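PDB 3ZS6: periplasmic oligopeptide-binding protein from Burkholderia pseudomallei, which probably binds oligopeptides in the periplasm and delivers them to an ABC transporter for uptake into the cell. Local coordinates for residues 5-11 against 208-214; 12-16 against 386-391. All blocks are in the same frame, centred on the assembly; numbering follows the deposited sequence.

Interaction 1: 5-11 against 208-214; sequences QDLTRQV and IRKVTYL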
loop_
_atom_site.group_PDB
_atom_site.type_symbol
_atom_site.label_atom_id
_atom_site.label_comp_id
_atom_site.label_asym_id
_atom_site.label_seq_id
_atom_site.Cartn_x
_atom_site.Cartn_y
_atom_site.Cartn_z
ATOM N N GLN A 5 27.688 6.813 -8.270
ATOM C CA GLN A 5 26.502 6.849 -7.423
ATOM C C GLN A 5 25.255 6.563 -8.254
ATOM O O GLN A 5 24.329 7.372 -8.296
ATOM C CB GLN A 5 26.390 8.215 -6.726
ATOM C CG GLN A 5 27.532 8.511 -5.739
ATOM C CD GLN A 5 27.464 7.646 -4.478
ATOM O OE1 GLN A 5 26.401 7.129 -4.123
ATOM N NE2 GLN A 5 28.601 7.487 -3.800
ATOM N N ASP A 6 25.259 5.424 -8.944
ATOM C CA ASP A 6 24.096 4.959 -9.695
ATOM C C ASP A 6 23.432 3.846 -8.910
ATOM O O ASP A 6 24.100 2.917 -8.453
ATOM C CB ASP A 6 24.495 4.398 -11.065
ATOM C CG ASP A 6 25.078 5.449 -11.990
ATOM O OD1 ASP A 6 24.971 6.651 -11.682
ATOM O OD2 ASP A 6 25.636 5.074 -13.040
ATOM N N LEU A 7 22.116 3.921 -8.774
ATOM C CA LEU A 7 21.373 2.883 -8.069
ATOM C C LEU A 7 20.326 2.274 -8.985
ATOM O O LEU A 7 19.582 2.999 -9.645
ATOM C CB LEU A 7 20.695 3.470 -6.835
ATOM C CG LEU A 7 19.892 2.472 -5.995
ATOM C CD1 LEU A 7 20.837 1.520 -5.269
ATOM C CD2 LEU A 7 19.012 3.235 -5.014
ATOM N N THR A 8 20.273 0.944 -9.021
ATOM C CA THR A 8 19.274 0.224 -9.804
ATOM C C THR A 8 18.408 -0.619 -8.869
ATOM O O THR A 8 18.919 -1.500 -8.163
ATOM C CB THR A 8 19.937 -0.689 -10.850
ATOM O OG1 THR A 8 20.715 0.104 -11.748
ATOM C CG2 THR A 8 18.886 -1.465 -11.650
ATOM N N ARG A 9 17.105 -0.337 -8.864
ATOM C CA ARG A 9 16.161 -1.005 -7.965
ATOM C C ARG A 9 15.137 -1.800 -8.772
ATOM O O ARG A 9 14.635 -1.316 -9.785
ATOM C CB ARG A 9 15.412 0.030 -7.103
ATOM C CG ARG A 9 16.323 1.018 -6.356
ATOM C CD ARG A 9 15.506 2.165 -5.723
ATOM N NE ARG A 9 14.551 1.683 -4.722
ATOM C CZ ARG A 9 14.191 2.360 -3.634
ATOM N NH1 ARG A 9 14.702 3.568 -3.402
ATOM N NH2 ARG A 9 13.322 1.825 -2.772
ATOM N N GLN A 10 14.818 -3.007 -8.314
ATOM C CA GLN A 10 13.827 -3.841 -9.002
ATOM C C GLN A 10 12.451 -3.659 -8.369
ATOM O O GLN A 10 12.311 -3.716 -7.142
ATOM C CB GLN A 10 14.227 -5.322 -8.973
ATOM C CG GLN A 10 13.168 -6.280 -9.580
ATOM C CD GLN A 10 12.548 -7.246 -8.560
ATOM O OE1 GLN A 10 13.186 -7.645 -7.584
ATOM N NE2 GLN A 10 11.305 -7.644 -8.810
ATOM N N VAL A 11 11.442 -3.419 -9.203
ATOM C CA VAL A 11 10.054 -3.370 -8.726
ATOM C C VAL A 11 9.229 -4.530 -9.312
ATOM O O VAL A 11 9.557 -5.052 -10.379
ATOM C CB VAL A 11 9.397 -1.999 -8.997
ATOM C CG1 VAL A 11 10.024 -0.914 -8.094
ATOM C CG2 VAL A 11 9.522 -1.621 -10.468
ATOM N N ILE A 208 22.973 9.981 -4.155
ATOM C CA ILE A 208 22.694 9.157 -5.328
ATOM C C ILE A 208 22.329 10.036 -6.519
ATOM O O ILE A 208 21.430 10.871 -6.427
ATOM C CB ILE A 208 21.553 8.165 -5.035
ATOM C CG1 ILE A 208 21.958 7.234 -3.892
ATOM C CG2 ILE A 208 21.170 7.380 -6.300
ATOM C CD1 ILE A 208 23.054 6.277 -4.253
ATOM N N ARG A 209 23.041 9.859 -7.630
ATOM C CA ARG A 209 22.912 10.764 -8.779
ATOM C C ARG A 209 22.002 10.226 -9.882
ATOM O O ARG A 209 21.528 10.976 -10.733
ATOM C CB ARG A 209 24.293 11.103 -9.364
ATOM C CG ARG A 209 25.153 11.962 -8.439
ATOM C CD ARG A 209 26.402 12.470 -9.129
ATOM N NE ARG A 209 27.363 11.419 -9.458
ATOM C CZ ARG A 209 28.322 10.991 -8.634
ATOM N NH1 ARG A 209 28.435 11.507 -7.410
ATOM N NH2 ARG A 209 29.170 10.041 -9.030
ATOM N N LYS A 210 21.768 8.922 -9.877
ATOM C CA LYS A 210 20.915 8.326 -10.892
ATOM C C LYS A 210 20.197 7.123 -10.317
ATOM O O LYS A 210 20.812 6.282 -9.652
ATOM C CB LYS A 210 21.735 7.912 -12.125
ATOM C CG LYS A 210 20.901 7.170 -13.171
ATOM C CD LYS A 210 21.543 7.193 -14.551
ATOM C CE LYS A 210 22.379 5.965 -14.812
ATOM N NZ LYS A 210 22.664 5.827 -16.280
ATOM N N VAL A 211 18.897 7.037 -10.575
ATOM C CA VAL A 211 18.115 5.890 -10.142
ATOM C C VAL A 211 17.420 5.244 -11.336
ATOM O O VAL A 211 16.790 5.925 -12.151
ATOM C CB VAL A 211 17.048 6.280 -9.093
ATOM C CG1 VAL A 211 16.342 5.035 -8.559
ATOM C CG2 VAL A 211 17.674 7.050 -7.960
ATOM N N THR A 212 17.555 3.929 -11.436
ATOM C CA THR A 212 16.911 3.159 -12.480
ATOM C C THR A 212 15.951 2.159 -11.828
ATOM O O THR A 212 16.353 1.393 -10.946
ATOM C CB THR A 212 17.958 2.395 -13.314
ATOM O OG1 THR A 212 18.798 3.330 -14.006
ATOM C CG2 THR A 212 17.286 1.464 -14.322
ATOM N N TYR A 213 14.686 2.189 -12.247
ATOM C CA TYR A 213 13.680 1.229 -11.783
ATOM C C TYR A 213 13.346 0.213 -12.883
ATOM O O TYR A 213 12.882 0.589 -13.970
ATOM C CB TYR A 213 12.394 1.941 -11.334
ATOM C CG TYR A 213 12.492 2.593 -9.970
ATOM C CD1 TYR A 213 12.382 1.835 -8.814
ATOM C CD2 TYR A 213 12.686 3.965 -9.836
ATOM C CE1 TYR A 213 12.483 2.419 -7.555
ATOM C CE2 TYR A 213 12.783 4.558 -8.579
ATOM C CZ TYR A 213 12.680 3.776 -7.443
ATOM O OH TYR A 213 12.772 4.344 -6.181
ATOM N N LEU A 214 13.565 -1.066 -12.597
ATOM C CA LEU A 214 13.266 -2.133 -13.560
ATOM C C LEU A 214 12.101 -2.989 -13.078
ATOM O O LEU A 214 12.192 -3.624 -12.028
ATOM C CB LEU A 214 14.485 -3.043 -13.756
ATOM C CG LEU A 214 15.816 -2.377 -14.106
ATOM C CD1 LEU A 214 16.935 -3.434 -14.204
ATOM C CD2 LEU A 214 15.664 -1.619 -15.412
HETATM O O HOH W 1 20.808 3.749 -12.271
#
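Leu7 O is gripped by two donors, Thr212 N at 2.9 Å and a water at 3.0 Å, while the CA of Val211 brings a C-H close to the same oxygen. The water also bonds Thr212 OG1, so this hydroxyl is tied to the opposite backbone. The pairing is parallel: strands 6-11 and 210-214 lie side by side in a mixed sheet of a type II periplasmic binding protein fold. Leu7, Arg9 and Val11 carry the ladder, their amides donating in turn to Lys210 O, Thr212 O and Leu214 O. The last of these donors sits 39° out of the carbonyl plane. On the far flank of strand 6-11, Thr8 and Gln10 make backbone bonds with Asp232 and Tyr233.

On the face of Leu7 and Val211, Arg9 runs alongside Tyr213, its guanidinium inclined 37° to the ring. A bend at chi3 (62°) turns the head so that Tyr213 OH rides 3.2 Å above the guanidinium plane, near its rim. The two polar ends do not bond each other; Arg9 reaches Ser499 and Arg497 O, and Tyr213 OH reaches Asp34. Val11 CG1 meets the ring obliquely, 3.7 Å from Tyr213 CD1.

The other face is more open. There Thr8 CG2 touches Leu214 CD1 at 3.8 Å, and the carboxylate of Asp6 lies against the aliphatic chain of Lys210, OD1 being 3.5 Å from CB. Where the strands begin, Arg209, held by Asp3 O, lays its guanidinium across Gln5, with CB of Gln5 3.8 Å above the centre of the plane.

Interaction 2: 12-16 against 386-391; sequences PAEVE and EFKVLM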
loop_
_atom_site.group_PDB
_atom_site.type_symbol
_atom_site.label_atom_id
_atom_site.label_comp_id
_atom_site.label_asym_id
_atom_site.label_seq_id
_atom_site.Cartn_x
_atom_site.Cartn_y
_atom_site.Cartn_z
ATOM N N PRO A 12 8.163 -4.947 -8.603
ATOM C CA PRO A 12 7.459 -6.197 -8.943
ATOM C C PRO A 12 6.577 -6.118 -10.194
ATOM O O PRO A 12 6.118 -7.154 -10.673
ATOM C CB PRO A 12 6.597 -6.462 -7.700
ATOM C CG PRO A 12 6.342 -5.075 -7.131
ATOM C CD PRO A 12 7.635 -4.322 -7.375
ATOM N N ALA A 13 6.350 -4.919 -10.721
ATOM C CA ALA A 13 5.481 -4.759 -11.886
ATOM C C ALA A 13 5.614 -3.353 -12.476
ATOM O O ALA A 13 6.200 -2.469 -11.845
ATOM C CB ALA A 13 4.029 -5.032 -11.502
ATOM N N GLU A 14 5.085 -3.158 -13.683
ATOM C CA GLU A 14 5.020 -1.826 -14.291
ATOM C C GLU A 14 4.136 -0.924 -13.438
ATOM O O GLU A 14 3.035 -1.323 -13.036
ATOM C CB GLU A 14 4.458 -1.910 -15.712
ATOM C CG GLU A 14 4.121 -0.552 -16.358
ATOM C CD GLU A 14 5.355 0.297 -16.649
ATOM O OE1 GLU A 14 6.493 -0.223 -16.563
ATOM O OE2 GLU A 14 5.184 1.494 -16.956
ATOM N N VAL A 15 4.618 0.286 -13.160
ATOM C CA VAL A 15 3.891 1.244 -12.318
ATOM C C VAL A 15 2.587 1.667 -12.994
ATOM O O VAL A 15 2.552 1.830 -14.217
ATOM C CB VAL A 15 4.760 2.499 -12.021
ATOM C CG1 VAL A 15 4.919 3.378 -13.285
ATOM C CG2 VAL A 15 4.180 3.298 -10.860
ATOM N N GLU A 16 1.524 1.854 -12.209
ATOM C CA GLU A 16 0.206 2.154 -12.773
ATOM C C GLU A 16 0.110 3.598 -13.275
ATOM O O GLU A 16 -0.628 3.892 -14.210
ATOM C CB GLU A 16 -0.921 1.859 -11.766
ATOM C CG GLU A 16 -0.936 2.767 -10.523
ATOM C CD GLU A 16 0.054 2.333 -9.448
ATOM O OE1 GLU A 16 0.808 1.362 -9.680
ATOM O OE2 GLU A 16 0.068 2.957 -8.360
ATOM N N GLU A 386 -1.330 -9.306 -15.601
ATOM C CA GLU A 386 -0.463 -8.207 -15.201
ATOM C C GLU A 386 -1.062 -7.486 -13.987
ATOM O O GLU A 386 -2.286 -7.365 -13.861
ATOM C CB GLU A 386 -0.281 -7.215 -16.358
ATOM C CG GLU A 386 0.513 -5.985 -15.972
ATOM C CD GLU A 386 0.759 -5.046 -17.144
ATOM O OE1 GLU A 386 0.097 -5.211 -18.194
ATOM O OE2 GLU A 386 1.623 -4.147 -17.012
ATOM N N PHE A 387 -0.200 -7.000 -13.100
ATOM C CA PHE A 387 -0.667 -6.356 -11.867
ATOM C C PHE A 387 -1.617 -5.177 -12.094
ATOM O O PHE A 387 -2.609 -5.040 -11.381
ATOM C CB PHE A 387 0.516 -5.917 -10.998
ATOM C CG PHE A 387 0.108 -5.351 -9.666
ATOM C CD1 PHE A 387 -0.560 -6.141 -8.734
ATOM C CD2 PHE A 387 0.387 -4.030 -9.344
ATOM C CE1 PHE A 387 -0.938 -5.620 -7.493
ATOM C CE2 PHE A 387 0.010 -3.500 -8.113
ATOM C CZ PHE A 387 -0.653 -4.294 -7.187
ATOM N N LYS A 388 -1.310 -4.320 -13.070
ATOM C CA LYS A 388 -2.168 -3.169 -13.376
ATOM C C LYS A 388 -3.574 -3.614 -13.739
ATOM O O LYS A 388 -4.554 -2.965 -13.380
ATOM C CB LYS A 388 -1.598 -2.352 -14.543
ATOM C CG LYS A 388 -0.571 -1.312 -14.143
ATOM C CD LYS A 388 0.284 -0.902 -15.338
ATOM C CE LYS A 388 -0.572 -0.483 -16.524
ATOM N NZ LYS A 388 0.269 -0.106 -17.704
ATOM N N VAL A 389 -3.656 -4.706 -14.491
ATOM C CA VAL A 389 -4.937 -5.268 -14.893
ATOM C C VAL A 389 -5.658 -5.849 -13.678
ATOM O O VAL A 389 -6.860 -5.654 -13.499
ATOM C CB VAL A 389 -4.749 -6.353 -15.974
ATOM C CG1 VAL A 389 -6.024 -7.200 -16.139
ATOM C CG2 VAL A 389 -4.341 -5.708 -17.294
ATOM N N LEU A 390 -4.916 -6.565 -12.843
ATOM C CA LEU A 390 -5.496 -7.137 -11.635
ATOM C C LEU A 390 -6.122 -6.031 -10.795
ATOM O O LEU A 390 -7.252 -6.168 -10.337
ATOM C CB LEU A 390 -4.434 -7.875 -10.818
ATOM C CG LEU A 390 -4.962 -8.540 -9.537
ATOM C CD1 LEU A 390 -6.065 -9.537 -9.885
ATOM C CD2 LEU A 390 -3.829 -9.217 -8.779
ATOM N N MET A 391 -5.385 -4.936 -10.591
ATOM C CA MET A 391 -5.904 -3.828 -9.794
ATOM C C MET A 391 -7.235 -3.322 -10.342
ATOM O O MET A 391 -8.183 -3.124 -9.579
ATOM C CB MET A 391 -4.899 -2.675 -9.686
ATOM C CG MET A 391 -4.002 -2.746 -8.452
ATOM S SD MET A 391 -3.028 -1.246 -8.152
ATOM C CE MET A 391 -2.463 -0.872 -9.809
HETATM O O HOH W 2 1.586 -3.745 -13.838
HETATM O O HOH W 3 4.045 -5.532 -15.089
HETATM O O HOH W 4 2.426 2.245 -17.364
#
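Between Glu14 and Lys388 the polar links run through water, since the two segments share no direct hydrogen bond. One water accepts from the backbone N of Lys388 at 3.1 Å and lies within bonding distance of Glu14 O, at 2.9 Å, and of Glu386 OE2; it has more acceptors around it than protons to give. Through it the loop carbonyl is linked to an amide in the first turn of the helix. A second water accepts a hydrogen bond from Glu14 N and makes a weak one to Glu386 OE2. The third accepts from Lys388 NZ and donates to Val15 O and Glu14 OE2, bridging Glu14 OE2 and Lys388 NZ, which stay 5.2 Å apart. Asn189 N to OE1 and Trp186 NE1 to OE2 fix the Glu14 carboxylate, making this water an additional partner.

Glu386 is the N-cap residue of helix 387-395, which follows strand 379-385 and packs over strand 350-356 of a mixed sheet. The contact thus joins this region to the connection between strand 6-11 and helix 26-35, beside the bound peptide, on whose backbone Phe387 packs.

Van der Waals contacts make up the rest. Ala13 CB abuts Phe387 CB at 3.7 Å and meets the ring obliquely. Lys388 runs beside Glu14, its CD passing 3.6 Å from Glu14 O before a bend at chi3 (52°) carries NZ to its water. In one of its two conformers Met391 brings CE to 3.7 Å from Glu16 CB, a less certain contact; the Glu16 carboxylate bonds outward, to Glu24 N and Ser25 OG.

Interactions 1 and 2 show how one continuous stretch near the N-terminus can serve two parts of a fold. Residues 5-11 end where 12-16 begin, yet the two contact centres are about 20 Å apart, and apart from this join they do not touch. Along the chain the order is 5-11, 12-16, 208-214, 386-391, so the pairings cross. Interaction 1 sits farther from the middle of the chain, in the sheet of strands 6-11, 210-215, 191-196 and 181-187; interaction 2 lies more centrally, against helix 387-395. The polypeptide thus passes from that sheet to the neighbourhood of the bound peptide, consistent with a ligand held between lobes, as in related binding proteins.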